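Local atomic coordinates of regulator of polyketide synthase expression (Bifidobacterium adolescentis, PDB entry 3ONQ), a protein that is of unknown function but probably binds DNA through a C-terminal PucR-type helix-turn-helix domain and may regulate polyketide synthase expression. Residues 8-16 and 40-48; 54-63 and 93-101. All coordinates share one frame; numbering follows the deposited sequence.

From the N terminus the chain makes the short helix 11-15, runs through helix 21-33 and returns in helix 39-48, where contact 1 (8-16 with 40-48) closes a loop of three helices. Contact 2 (54-63 with 93-101) opens just afterwards: strand 55-61 leads through helix 67-80 and the edge strand 86-91 to strand 94-100, which lies back against it. The two loops therefore follow one another along the chain and neither encloses nor crosses the other. Contact 1 belongs to the peripheral helices, contact 2 to the central sheet, about 21 Å apart between centres. They meet at Met45, a selenomethionine, whose CE packs 3.9 Å from Phe54 CZ and 4.0 Å from Leu98 CD2.

Contact 1. Residues 8-16 and 40-48; sequences QADILDLLS and RVVSLMNIL
Ile11 and Arg40 bring the two backbones nearest, 5.8 Å between their CA atoms, where helix 11-15 meets helix 40-48 with the segment axes 10.6 Å apart at closest and crossing at -71°. Arg40 buries the most surface. Its chain turns about the CG-CD bond (chi3 -65°), which lays the guanidinium beside the residues leading into the short helix. There Arg40 NH1 donates to Ala9 O at 3.0 Å, the carbonyl lying somewhat out of the guanidinium plane, while Gln8 OE1 sits over the centre of one guanidinium face, 3.4 Å from Arg40 CZ; Gln8 is poorly ordered, so this second approach is less certain. Nearer the backbone, Arg40 offers its methylenes: Ile11 CG2 rests 3.8 Å from Arg40 CB, the two side chains running past each other in opposite directions. Branched Ile11 fills two places, since CD1 reaches on to Ile47 CD1 at 4.3 Å. Leu15 and Leu44 meet through their CD2 methyls, and Leu27 of helix 21-33 packs on both. Asp10, the N-cap of helix 11-15, and Asp13 form a capping box: Asp13 N bonds to Asp10 OD1 at 2.8 Å and Asp10 N donates back to Asp13 OD2. Arg40 NH2 also salt-bridges Asp38, while Asp10 and Asp13 salt-bridge Arg40 of the second subunit. An apolar seam is thus flanked by charged groups satisfied partly within the chain and partly across the subunit interface.

Contact 2. Residues 54-63 and 93-101; sequences FNCFAIGGVP and TFLLALACQ
Phe57 and Ala99, a hydrogen-bonded antiparallel pair, meet ring over methyl: Ala99 CB lies 4.2 Å from the ring centroid and 24° off its normal, a CH-pi contact displaced toward CZ. With CG set between the backbone N and the carbonyl carbon, the Phe57 ring comes over its neighbour, and the small alanine leaves room for it. Gln101 CB touches the same ring at its edge. On the other side of the sheet Cys56 SG and Leu98 CD1 pack at 3.9 Å, and the same methyl comes 4.3 Å from Ala58 CB; with CG anti to the backbone N (chi1 176°), Leu98 CD1 is carried toward both.

These are neighbouring strands of the five-stranded mixed sheet at the centre of an alpha-beta-alpha sandwich. Strand 55-61 lies between 94-100 and 124-131. Helix 132-149 covers the side bearing Cys56, Ala58 and Leu98, and helices 107-114 and 67-80 lie against the side bearing Phe57, Ile59 and Leu95. Paired backbone bonds link Phe57 with Ala99, Ile59 with Ala97 and Gly61 with Leu95. Gly60 lies opposite Leu96 with 4.2 Å between their CA atoms, a close pairing in which glycine, having no side chain, leaves Leu96 CG undisturbed.

At one end the amides of Asn55 and Gln101 cross with their planes 63° apart. Rather than bonding directly, the side chains share one water, which donates to Asn55 OD1 and to Gln101 O and accepts from Gln101 NE2; a second water accepts from Asn55 N and donates to Gln101 O, while Gln101 N reaches Asn55 O at 2.6 Å from above the carbonyl plane. At the other end Val62 CG2 rests obliquely against the Phe94 ring, 3.7 Å from CD1, and Pro63 CD packs 4.2 Å from Leu95 CB.

Contact 1. Residues 8-16 and 40-48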
ATOM      1  N   GLN B   8       0.106  11.107  14.600  1.00 84.79           N
ATOM      2  CA  GLN B   8       1.162  10.093  14.617  1.00 85.09           C
ATOM      3  C   GLN B   8       2.547  10.709  14.836  1.00 69.78           C
ATOM      4  O   GLN B   8       2.811  11.834  14.411  1.00 66.50           O
ATOM      5  CB  GLN B   8       1.148   9.271  13.326  1.00 96.51           C
ATOM      6  CG  GLN B   8       1.295  10.107  12.061  1.00107.77           C
ATOM      7  CD  GLN B   8       2.343   9.554  11.109  1.00113.15           C
ATOM      8  OE1 GLN B   8       2.555   8.343  11.033  1.00112.96           O
ATOM      9  NE2 GLN B   8       3.012  10.448  10.383  1.00115.16           N
ATOM     10  N   ALA B   9       3.422   9.957  15.498  1.00 61.46           N
ATOM     11  CA  ALA B   9       4.760  10.428  15.852  1.00 58.73           C
ATOM     12  C   ALA B   9       5.561  10.857  14.627  1.00 53.41           C
ATOM     13  O   ALA B   9       5.586  10.153  13.619  1.00 53.30           O
ATOM     14  CB  ALA B   9       5.515   9.342  16.612  1.00 50.29           C
ATOM     15  N   ASP B  10       6.221  12.008  14.723  1.00 42.68           N
ATOM     16  CA  ASP B  10       7.096  12.471  13.652  1.00 37.76           C
ATOM     17  C   ASP B  10       8.534  12.008  13.916  1.00 35.68           C
ATOM     18  O   ASP B  10       8.802  11.366  14.931  1.00 33.88           O
ATOM     19  CB  ASP B  10       6.997  13.994  13.476  1.00 34.36           C
ATOM     20  CG  ASP B  10       7.479  14.767  14.692  1.00 30.03           C
ATOM     21  OD1 ASP B  10       8.420  14.299  15.367  1.00 36.55           O
ATOM     22  OD2 ASP B  10       6.917  15.852  14.966  1.00 35.80           O
ATOM     23  N   ILE B  11       9.456  12.307  13.007  1.00 33.02           N
ATOM     24  CA  ILE B  11      10.816  11.778  13.147  1.00 29.56           C
ATOM     25  C   ILE B  11      11.525  12.257  14.401  1.00 28.05           C
ATOM     26  O   ILE B  11      12.356  11.538  14.947  1.00 31.73           O
ATOM     27  CB  ILE B  11      11.721  12.043  11.918  1.00 29.43           C
ATOM     28  CG1 ILE B  11      11.889  13.536  11.655  1.00 28.58           C
ATOM     29  CG2 ILE B  11      11.187  11.346  10.694  1.00 38.01           C
ATOM     30  CD1 ILE B  11      12.733  13.800  10.410  1.00 35.51           C
ATOM     31  N   LEU B  12      11.202  13.462  14.864  1.00 22.40           N
ATOM     32  CA  LEU B  12      11.791  13.952  16.103  1.00 24.72           C
ATOM     33  C   LEU B  12      11.240  13.192  17.316  1.00 36.58           C
ATOM     34  O   LEU B  12      11.975  12.901  18.266  1.00 31.30           O
ATOM     35  CB  LEU B  12      11.581  15.463  16.267  1.00 22.17           C
ATOM     36  CG  LEU B  12      12.362  16.323  15.267  1.00 30.50           C
ATOM     37  CD1 LEU B  12      12.170  17.796  15.539  1.00 24.03           C
ATOM     38  CD2 LEU B  12      13.842  15.986  15.300  1.00 31.62           C
ATOM     39  N   ASP B  13       9.945  12.897  17.295  1.00 32.31           N
ATOM     40  CA  ASP B  13       9.361  12.060  18.337  1.00 40.56           C
ATOM     41  C   ASP B  13      10.113  10.731  18.381  1.00 37.87           C
ATOM     42  O   ASP B  13      10.623  10.338  19.427  1.00 41.02           O
ATOM     43  CB  ASP B  13       7.872  11.810  18.077  1.00 39.88           C
ATOM     44  CG  ASP B  13       7.049  13.085  18.137  1.00 40.47           C
ATOM     45  OD1 ASP B  13       7.345  13.949  18.985  1.00 41.77           O
ATOM     46  OD2 ASP B  13       6.111  13.220  17.327  1.00 40.85           O
ATOM     47  N   LEU B  14      10.199  10.058  17.236  1.00 30.10           N
ATOM     48  CA  LEU B  14      10.879   8.761  17.154  1.00 34.61           C
ATOM     49  C   LEU B  14      12.308   8.797  17.692  1.00 40.56           C
ATOM     50  O   LEU B  14      12.767   7.827  18.291  1.00 37.97           O
ATOM     51  CB  LEU B  14      10.891   8.229  15.722  1.00 34.23           C
ATOM     52  CG  LEU B  14       9.501   7.966  15.154  1.00 37.85           C
ATOM     53  CD1 LEU B  14       9.599   7.349  13.773  1.00 35.48           C
ATOM     54  CD2 LEU B  14       8.726   7.069  16.105  1.00 47.01           C
ATOM     55  N   LEU B  15      13.005   9.911  17.476  1.00 38.32           N
ATOM     56  CA  LEU B  15      14.402  10.018  17.883  1.00 37.99           C
ATOM     57  C   LEU B  15      14.576  10.344  19.373  1.00 38.06           C
ATOM     58  O   LEU B  15      15.687  10.292  19.895  1.00 35.40           O
ATOM     59  CB  LEU B  15      15.137  11.051  17.023  1.00 28.04           C
ATOM     60  CG  LEU B  15      15.409  10.615  15.581  1.00 31.43           C
ATOM     61  CD1 LEU B  15      15.779  11.817  14.723  1.00 28.40           C
ATOM     62  CD2 LEU B  15      16.504   9.569  15.526  1.00 33.97           C
ATOM     63  N   SER B  16      13.485  10.689  20.050  1.00 37.68           N
ATOM     64  CA  SER B  16      13.547  11.006  21.478  1.00 46.65           C
ATOM     65  C   SER B  16      14.728  11.916  21.806  1.00 45.65           C
ATOM     66  O   SER B  16      15.394  11.730  22.823  1.00 48.50           O
ATOM     67  CB  SER B  16      13.659   9.731  22.326  1.00 47.20           C
ATOM     68  OG  SER B  16      12.767   8.722  21.880  1.00 52.56           O
ATOM     69  N   ARG B  40       8.507   8.817   7.156  1.00 25.63           N
ATOM     70  CA  ARG B  40       9.398   9.052   8.278  1.00 30.55           C
ATOM     71  C   ARG B  40      10.660   8.191   8.160  1.00 32.22           C
ATOM     72  O   ARG B  40      11.754   8.637   8.455  1.00 29.96           O
ATOM     73  CB  ARG B  40       8.690   8.759   9.596  1.00 33.54           C
ATOM     74  CG  ARG B  40       7.478   9.615   9.860  1.00 37.47           C
ATOM     75  CD  ARG B  40       6.663   9.081  11.013  1.00 38.46           C
ATOM     76  NE  ARG B  40       6.098   7.772  10.721  1.00 39.08           N
ATOM     77  CZ  ARG B  40       5.630   6.939  11.637  1.00 48.21           C
ATOM     78  NH1 ARG B  40       5.647   7.270  12.913  1.00 45.44           N
ATOM     79  NH2 ARG B  40       5.140   5.771  11.273  1.00 56.50           N
ATOM     80  N   VAL B  41      10.488   6.952   7.724  1.00 32.63           N
ATOM     81  CA  VAL B  41      11.596   6.019   7.544  1.00 28.01           C
ATOM     82  C   VAL B  41      12.434   6.447   6.356  1.00 26.25           C
ATOM     83  O   VAL B  41      13.656   6.367   6.376  1.00 28.89           O
ATOM     84  CB  VAL B  41      11.077   4.574   7.357  1.00 34.50           C
ATOM     85  CG1 VAL B  41      12.224   3.611   7.167  1.00 28.39           C
ATOM     86  CG2 VAL B  41      10.230   4.172   8.539  1.00 36.55           C
ATOM     87  N   VAL B  42      11.772   6.927   5.310  1.00 37.14           N
ATOM     88  CA  VAL B  42      12.496   7.530   4.204  1.00 31.69           C
ATOM     89  C   VAL B  42      13.364   8.687   4.707  1.00 35.51           C
ATOM     90  O   VAL B  42      14.532   8.812   4.319  1.00 31.14           O
ATOM     91  CB  VAL B  42      11.541   8.043   3.119  1.00 38.55           C
ATOM     92  CG1 VAL B  42      12.328   8.749   2.014  1.00 39.53           C
ATOM     93  CG2 VAL B  42      10.704   6.898   2.560  1.00 37.64           C
ATOM     94  N   SER B  43      12.802   9.525   5.582  1.00 28.98           N
ATOM     95  CA  SER B  43      13.564  10.636   6.154  1.00 34.28           C
ATOM     96  C   SER B  43      14.760  10.150   6.984  1.00 33.88           C
ATOM     97  O   SER B  43      15.859  10.699   6.889  1.00 34.80           O
ATOM     98  CB  SER B  43      12.667  11.566   6.998  1.00 32.02           C
ATOM     99  OG  SER B  43      11.755  12.294   6.184  1.00 38.25           O
ATOM    100  N   LEU B  44      14.551   9.127   7.804  1.00 33.03           N
ATOM    101  CA  LEU B  44      15.663   8.591   8.582  1.00 31.51           C
ATOM    102  C   LEU B  44      16.773   8.088   7.664  1.00 28.50           C
ATOM    103  O   LEU B  44      17.953   8.343   7.898  1.00 27.39           O
ATOM    104  CB  LEU B  44      15.199   7.469   9.501  1.00 27.03           C
ATOM    105  CG  LEU B  44      14.267   7.878  10.640  1.00 28.24           C
ATOM    106  CD1 LEU B  44      13.927   6.657  11.461  1.00 35.22           C
ATOM    107  CD2 LEU B  44      14.906   8.935  11.507  1.00 29.15           C
HETATM  108  N   MSE B  45      16.399   7.357   6.619  1.00 29.29           N
HETATM  109  CA  MSE B  45      17.403   6.846   5.688  1.00 33.79           C
HETATM  110  C   MSE B  45      18.059   8.020   4.943  1.00 35.10           C
HETATM  111  O   MSE B  45      19.268   8.027   4.707  1.00 32.70           O
HETATM  112  CB  MSE B  45      16.781   5.849   4.712  1.00 23.53           C
HETATM  113  CG  MSE B  45      16.276   4.577   5.397  1.00 37.75           C
HETATM  114 SE   MSE B  45      17.758   3.492   6.055  0.79 35.03          SE
HETATM  115  CE  MSE B  45      18.036   2.487   4.400  1.00 32.16           C
ATOM    116  N   ASN B  46      17.258   9.015   4.582  1.00 29.58           N
ATOM    117  CA  ASN B  46      17.811  10.251   4.016  1.00 35.35           C
ATOM    118  C   ASN B  46      18.915  10.826   4.887  1.00 34.34           C
ATOM    119  O   ASN B  46      19.990  11.156   4.413  1.00 38.26           O
ATOM    120  CB  ASN B  46      16.716  11.301   3.890  1.00 48.59           C
ATOM    121  CG  ASN B  46      16.239  11.482   2.479  1.00 63.51           C
ATOM    122  OD1 ASN B  46      17.039  11.522   1.543  1.00 75.55           O
ATOM    123  ND2 ASN B  46      14.925  11.609   2.311  1.00 64.01           N
ATOM    124  N   ILE B  47      18.629  10.963   6.178  1.00 35.11           N
ATOM    125  CA  ILE B  47      19.577  11.529   7.130  1.00 32.71           C
ATOM    126  C   ILE B  47      20.858  10.713   7.202  1.00 37.38           C
ATOM    127  O   ILE B  47      21.949  11.261   7.359  1.00 40.74           O
ATOM    128  CB  ILE B  47      18.932  11.624   8.533  1.00 32.09           C
ATOM    129  CG1 ILE B  47      17.963  12.802   8.579  1.00 33.32           C
ATOM    130  CG2 ILE B  47      19.986  11.757   9.610  1.00 32.41           C
ATOM    131  CD1 ILE B  47      16.785  12.596   9.519  1.00 25.37           C
ATOM    132  N   LEU B  48      20.717   9.394   7.090  1.00 36.24           N
ATOM    133  CA  LEU B  48      21.859   8.491   7.117  1.00 32.22           C
ATOM    134  C   LEU B  48      22.666   8.530   5.822  1.00 38.43           C
ATOM    135  O   LEU B  48      23.805   8.070   5.789  1.00 43.02           O
ATOM    136  CB  LEU B  48      21.396   7.056   7.387  1.00 33.94           C
ATOM    137  CG  LEU B  48      21.013   6.746   8.838  1.00 31.70           C
ATOM    138  CD1 LEU B  48      20.453   5.334   8.946  1.00 31.03           C
ATOM    139  CD2 LEU B  48      22.227   6.917   9.746  1.00 29.75           C
TER

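Contact 2. Residues 54-63 and 93-101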
ATOM      1  N   PHE B  54      17.490   3.982  -4.156  1.00 34.34           N
ATOM      2  CA  PHE B  54      18.726   3.224  -4.079  1.00 33.29           C
ATOM      3  C   PHE B  54      18.499   1.731  -4.278  1.00 34.59           C
ATOM      4  O   PHE B  54      17.376   1.235  -4.161  1.00 35.24           O
ATOM      5  CB  PHE B  54      19.398   3.474  -2.726  1.00 38.53           C
ATOM      6  CG  PHE B  54      18.496   3.212  -1.540  1.00 35.53           C
ATOM      7  CD1 PHE B  54      18.315   1.924  -1.067  1.00 26.28           C
ATOM      8  CD2 PHE B  54      17.840   4.257  -0.897  1.00 34.84           C
ATOM      9  CE1 PHE B  54      17.490   1.667   0.017  1.00 21.39           C
ATOM     10  CE2 PHE B  54      17.008   4.010   0.204  1.00 27.95           C
ATOM     11  CZ  PHE B  54      16.836   2.706   0.654  1.00 26.16           C
ATOM     12  N   ASN B  55      19.570   1.022  -4.600  1.00 32.51           N
ATOM     13  CA  ASN B  55      19.546  -0.436  -4.578  1.00 27.85           C
ATOM     14  C   ASN B  55      20.266  -0.939  -3.337  1.00 31.63           C
ATOM     15  O   ASN B  55      21.226  -0.325  -2.880  1.00 30.05           O
ATOM     16  CB  ASN B  55      20.187  -1.016  -5.836  1.00 30.89           C
ATOM     17  CG  ASN B  55      19.396  -0.694  -7.080  1.00 39.91           C
ATOM     18  OD1 ASN B  55      19.950  -0.241  -8.088  1.00 44.27           O
ATOM     19  ND2 ASN B  55      18.086  -0.910  -7.014  1.00 32.13           N
ATOM     20  N   CYS B  56      19.799  -2.050  -2.785  1.00 27.89           N
ATOM     21  CA  CYS B  56      20.375  -2.550  -1.554  1.00 24.62           C
ATOM     22  C   CYS B  56      20.188  -4.057  -1.490  1.00 28.19           C
ATOM     23  O   CYS B  56      19.405  -4.617  -2.263  1.00 25.39           O
ATOM     24  CB  CYS B  56      19.689  -1.885  -0.348  1.00 24.09           C
ATOM     25  SG  CYS B  56      17.904  -2.293  -0.184  1.00 30.12           S
ATOM     26  N   PHE B  57      20.899  -4.697  -0.562  1.00 27.07           N
ATOM     27  CA  PHE B  57      20.723  -6.114  -0.281  1.00 25.28           C
ATOM     28  C   PHE B  57      21.178  -6.332   1.145  1.00 29.90           C
ATOM     29  O   PHE B  57      21.826  -5.463   1.735  1.00 25.88           O
ATOM     30  CB  PHE B  57      21.542  -6.990  -1.244  1.00 22.24           C
ATOM     31  CG  PHE B  57      23.022  -6.711  -1.212  1.00 26.25           C
ATOM     32  CD1 PHE B  57      23.842  -7.345  -0.289  1.00 25.80           C
ATOM     33  CD2 PHE B  57      23.594  -5.822  -2.108  1.00 26.80           C
ATOM     34  CE1 PHE B  57      25.208  -7.087  -0.256  1.00 25.46           C
ATOM     35  CE2 PHE B  57      24.958  -5.563  -2.084  1.00 31.66           C
ATOM     36  CZ  PHE B  57      25.769  -6.191  -1.150  1.00 21.87           C
ATOM     37  N   ALA B  58      20.848  -7.492   1.698  1.00 21.71           N
ATOM     38  CA  ALA B  58      21.158  -7.758   3.089  1.00 20.73           C
ATOM     39  C   ALA B  58      21.924  -9.065   3.250  1.00 21.85           C
ATOM     40  O   ALA B  58      21.756 -10.005   2.465  1.00 24.46           O
ATOM     41  CB  ALA B  58      19.866  -7.781   3.920  1.00 18.81           C
ATOM     42  N   ILE B  59      22.770  -9.110   4.271  1.00 22.54           N
ATOM     43  CA  ILE B  59      23.483 -10.318   4.643  1.00 23.96           C
ATOM     44  C   ILE B  59      23.267 -10.482   6.128  1.00 29.34           C
ATOM     45  O   ILE B  59      23.291  -9.488   6.871  1.00 24.75           O
ATOM     46  CB  ILE B  59      24.995 -10.184   4.392  1.00 28.79           C
ATOM     47  CG1 ILE B  59      25.269  -9.909   2.918  1.00 32.67           C
ATOM     48  CG2 ILE B  59      25.719 -11.453   4.819  1.00 25.21           C
ATOM     49  CD1 ILE B  59      26.759  -9.669   2.602  1.00 36.32           C
ATOM     50  N   GLY B  60      23.047 -11.716   6.575  1.00 23.31           N
ATOM     51  CA  GLY B  60      22.813 -11.957   7.985  1.00 19.92           C
ATOM     52  C   GLY B  60      23.323 -13.321   8.405  1.00 27.46           C
ATOM     53  O   GLY B  60      23.355 -14.257   7.603  1.00 25.10           O
ATOM     54  N   GLY B  61      23.729 -13.424   9.666  1.00 24.23           N
ATOM     55  CA  GLY B  61      24.180 -14.676  10.245  1.00 24.29           C
ATOM     56  C   GLY B  61      24.646 -14.405  11.660  1.00 33.34           C
ATOM     57  O   GLY B  61      24.311 -13.372  12.235  1.00 28.56           O
ATOM     58  N   VAL B  62      25.419 -15.325  12.225  1.00 28.91           N
ATOM     59  CA  VAL B  62      25.901 -15.163  13.590  1.00 31.05           C
ATOM     60  C   VAL B  62      27.370 -14.762  13.561  1.00 29.92           C
ATOM     61  O   VAL B  62      28.158 -15.391  12.872  1.00 33.44           O
ATOM     62  CB  VAL B  62      25.751 -16.471  14.374  1.00 25.51           C
ATOM     63  CG1 VAL B  62      26.321 -16.326  15.790  1.00 33.79           C
ATOM     64  CG2 VAL B  62      24.287 -16.915  14.400  1.00 25.71           C
ATOM     65  N   PRO B  63      27.747 -13.722  14.322  1.00 31.97           N
ATOM     66  CA  PRO B  63      29.138 -13.255  14.246  1.00 38.86           C
ATOM     67  C   PRO B  63      30.148 -14.340  14.605  1.00 43.37           C
ATOM     68  O   PRO B  63      29.871 -15.191  15.439  1.00 42.32           O
ATOM     69  CB  PRO B  63      29.200 -12.083  15.240  1.00 35.31           C
ATOM     70  CG  PRO B  63      27.882 -12.074  15.956  1.00 41.75           C
ATOM     71  CD  PRO B  63      26.896 -12.840  15.138  1.00 37.01           C
ATOM     72  N   THR B  93      20.484 -13.633  18.366  1.00 31.98           N
ATOM     73  CA  THR B  93      21.899 -13.927  18.194  1.00 33.87           C
ATOM     74  C   THR B  93      22.436 -13.476  16.827  1.00 32.71           C
ATOM     75  O   THR B  93      23.646 -13.545  16.579  1.00 32.27           O
ATOM     76  CB  THR B  93      22.132 -15.432  18.271  1.00 34.74           C
ATOM     77  OG1 THR B  93      21.316 -16.066  17.278  1.00 37.49           O
ATOM     78  CG2 THR B  93      21.750 -15.963  19.642  1.00 39.30           C
ATOM     79  N   PHE B  94      21.547 -13.035  15.937  1.00 27.24           N
ATOM     80  CA  PHE B  94      21.945 -12.700  14.563  1.00 25.76           C
ATOM     81  C   PHE B  94      22.409 -11.250  14.406  1.00 29.69           C
ATOM     82  O   PHE B  94      21.878 -10.350  15.047  1.00 31.11           O
ATOM     83  CB  PHE B  94      20.788 -12.931  13.594  1.00 26.48           C
ATOM     84  CG  PHE B  94      20.202 -14.303  13.669  1.00 30.91           C
ATOM     85  CD1 PHE B  94      20.999 -15.419  13.495  1.00 34.43           C
ATOM     86  CD2 PHE B  94      18.849 -14.477  13.893  1.00 33.25           C
ATOM     87  CE1 PHE B  94      20.457 -16.682  13.561  1.00 35.22           C
ATOM     88  CE2 PHE B  94      18.305 -15.739  13.958  1.00 32.46           C
ATOM     89  CZ  PHE B  94      19.110 -16.838  13.797  1.00 26.74           C
ATOM     90  N   LEU B  95      23.396 -11.041  13.539  1.00 29.80           N
ATOM     91  CA  LEU B  95      23.744  -9.705  13.062  1.00 28.62           C
ATOM     92  C   LEU B  95      23.257  -9.596  11.623  1.00 29.55           C
ATOM     93  O   LEU B  95      23.545 -10.468  10.804  1.00 29.36           O
ATOM     94  CB  LEU B  95      25.257  -9.481  13.129  1.00 26.75           C
ATOM     95  CG  LEU B  95      25.783  -8.109  12.693  1.00 33.55           C
ATOM     96  CD1 LEU B  95      27.007  -7.730  13.487  1.00 37.92           C
ATOM     97  CD2 LEU B  95      26.089  -8.073  11.184  1.00 34.62           C
ATOM     98  N   LEU B  96      22.497  -8.545  11.323  1.00 23.96           N
ATOM     99  CA  LEU B  96      22.018  -8.305   9.963  1.00 24.83           C
ATOM    100  C   LEU B  96      22.627  -7.014   9.449  1.00 26.70           C
ATOM    101  O   LEU B  96      22.714  -6.032  10.182  1.00 25.64           O
ATOM    102  CB  LEU B  96      20.489  -8.202   9.908  1.00 26.76           C
ATOM    103  CG  LEU B  96      19.654  -9.484   9.871  1.00 30.30           C
ATOM    104  CD1 LEU B  96      20.038 -10.415  10.985  1.00 26.83           C
ATOM    105  CD2 LEU B  96      18.161  -9.157   9.929  1.00 33.94           C
ATOM    106  N   ALA B  97      23.049  -7.028   8.190  1.00 20.78           N
ATOM    107  CA  ALA B  97      23.647  -5.867   7.561  1.00 25.76           C
ATOM    108  C   ALA B  97      22.951  -5.599   6.241  1.00 27.72           C
ATOM    109  O   ALA B  97      22.851  -6.488   5.386  1.00 25.91           O
ATOM    110  CB  ALA B  97      25.136  -6.095   7.325  1.00 22.90           C
ATOM    111  N   LEU B  98      22.485  -4.366   6.083  1.00 23.67           N
ATOM    112  CA  LEU B  98      21.860  -3.911   4.860  1.00 26.19           C
ATOM    113  C   LEU B  98      22.851  -3.003   4.143  1.00 29.82           C
ATOM    114  O   LEU B  98      23.156  -1.912   4.624  1.00 26.84           O
ATOM    115  CB  LEU B  98      20.604  -3.119   5.193  1.00 23.38           C
ATOM    116  CG  LEU B  98      19.881  -2.501   3.996  1.00 29.50           C
ATOM    117  CD1 LEU B  98      19.083  -3.570   3.256  1.00 23.69           C
ATOM    118  CD2 LEU B  98      18.976  -1.376   4.466  1.00 34.17           C
ATOM    119  N   ALA B  99      23.355  -3.449   2.996  1.00 22.64           N
ATOM    120  CA  ALA B  99      24.339  -2.663   2.252  1.00 25.70           C
ATOM    121  C   ALA B  99      23.701  -1.904   1.098  1.00 30.25           C
ATOM    122  O   ALA B  99      22.817  -2.415   0.401  1.00 30.27           O
ATOM    123  CB  ALA B  99      25.466  -3.558   1.734  1.00 25.64           C
ATOM    124  N   CYS B 100      24.157  -0.681   0.888  1.00 24.27           N
ATOM    125  CA  CYS B 100      23.717   0.061  -0.276  1.00 24.92           C
ATOM    126  C   CYS B 100      24.503  -0.448  -1.481  1.00 28.30           C
ATOM    127  O   CYS B 100      25.732  -0.546  -1.441  1.00 29.59           O
ATOM    128  CB  CYS B 100      23.934   1.571  -0.090  1.00 27.89           C
ATOM    129  SG  CYS B 100      23.450   2.507  -1.554  1.00 38.27           S
ATOM    130  N   GLN B 101      23.803  -0.806  -2.545  1.00 29.70           N
ATOM    131  CA  GLN B 101      24.508  -1.335  -3.698  1.00 32.60           C
ATOM    132  C   GLN B 101      24.979  -0.197  -4.582  1.00 37.24           C
ATOM    133  O   GLN B 101      24.188   0.438  -5.273  1.00 46.53           O
ATOM    134  CB  GLN B 101      23.659  -2.321  -4.491  1.00 35.92           C
ATOM    135  CG  GLN B 101      24.340  -2.738  -5.794  1.00 40.51           C
ATOM    136  CD  GLN B 101      23.538  -3.735  -6.585  1.00 41.22           C
ATOM    137  OE1 GLN B 101      23.548  -4.932  -6.290  1.00 43.12           O
ATOM    138  NE2 GLN B 101      22.836  -3.253  -7.604  1.00 36.25           N
TER
HETATM  139  O   HOH W   1      21.992   2.259  -5.054  1.00 43.92           O
HETATM  140  O   HOH W   2      23.057  -0.142  -8.085  1.00 47.65           O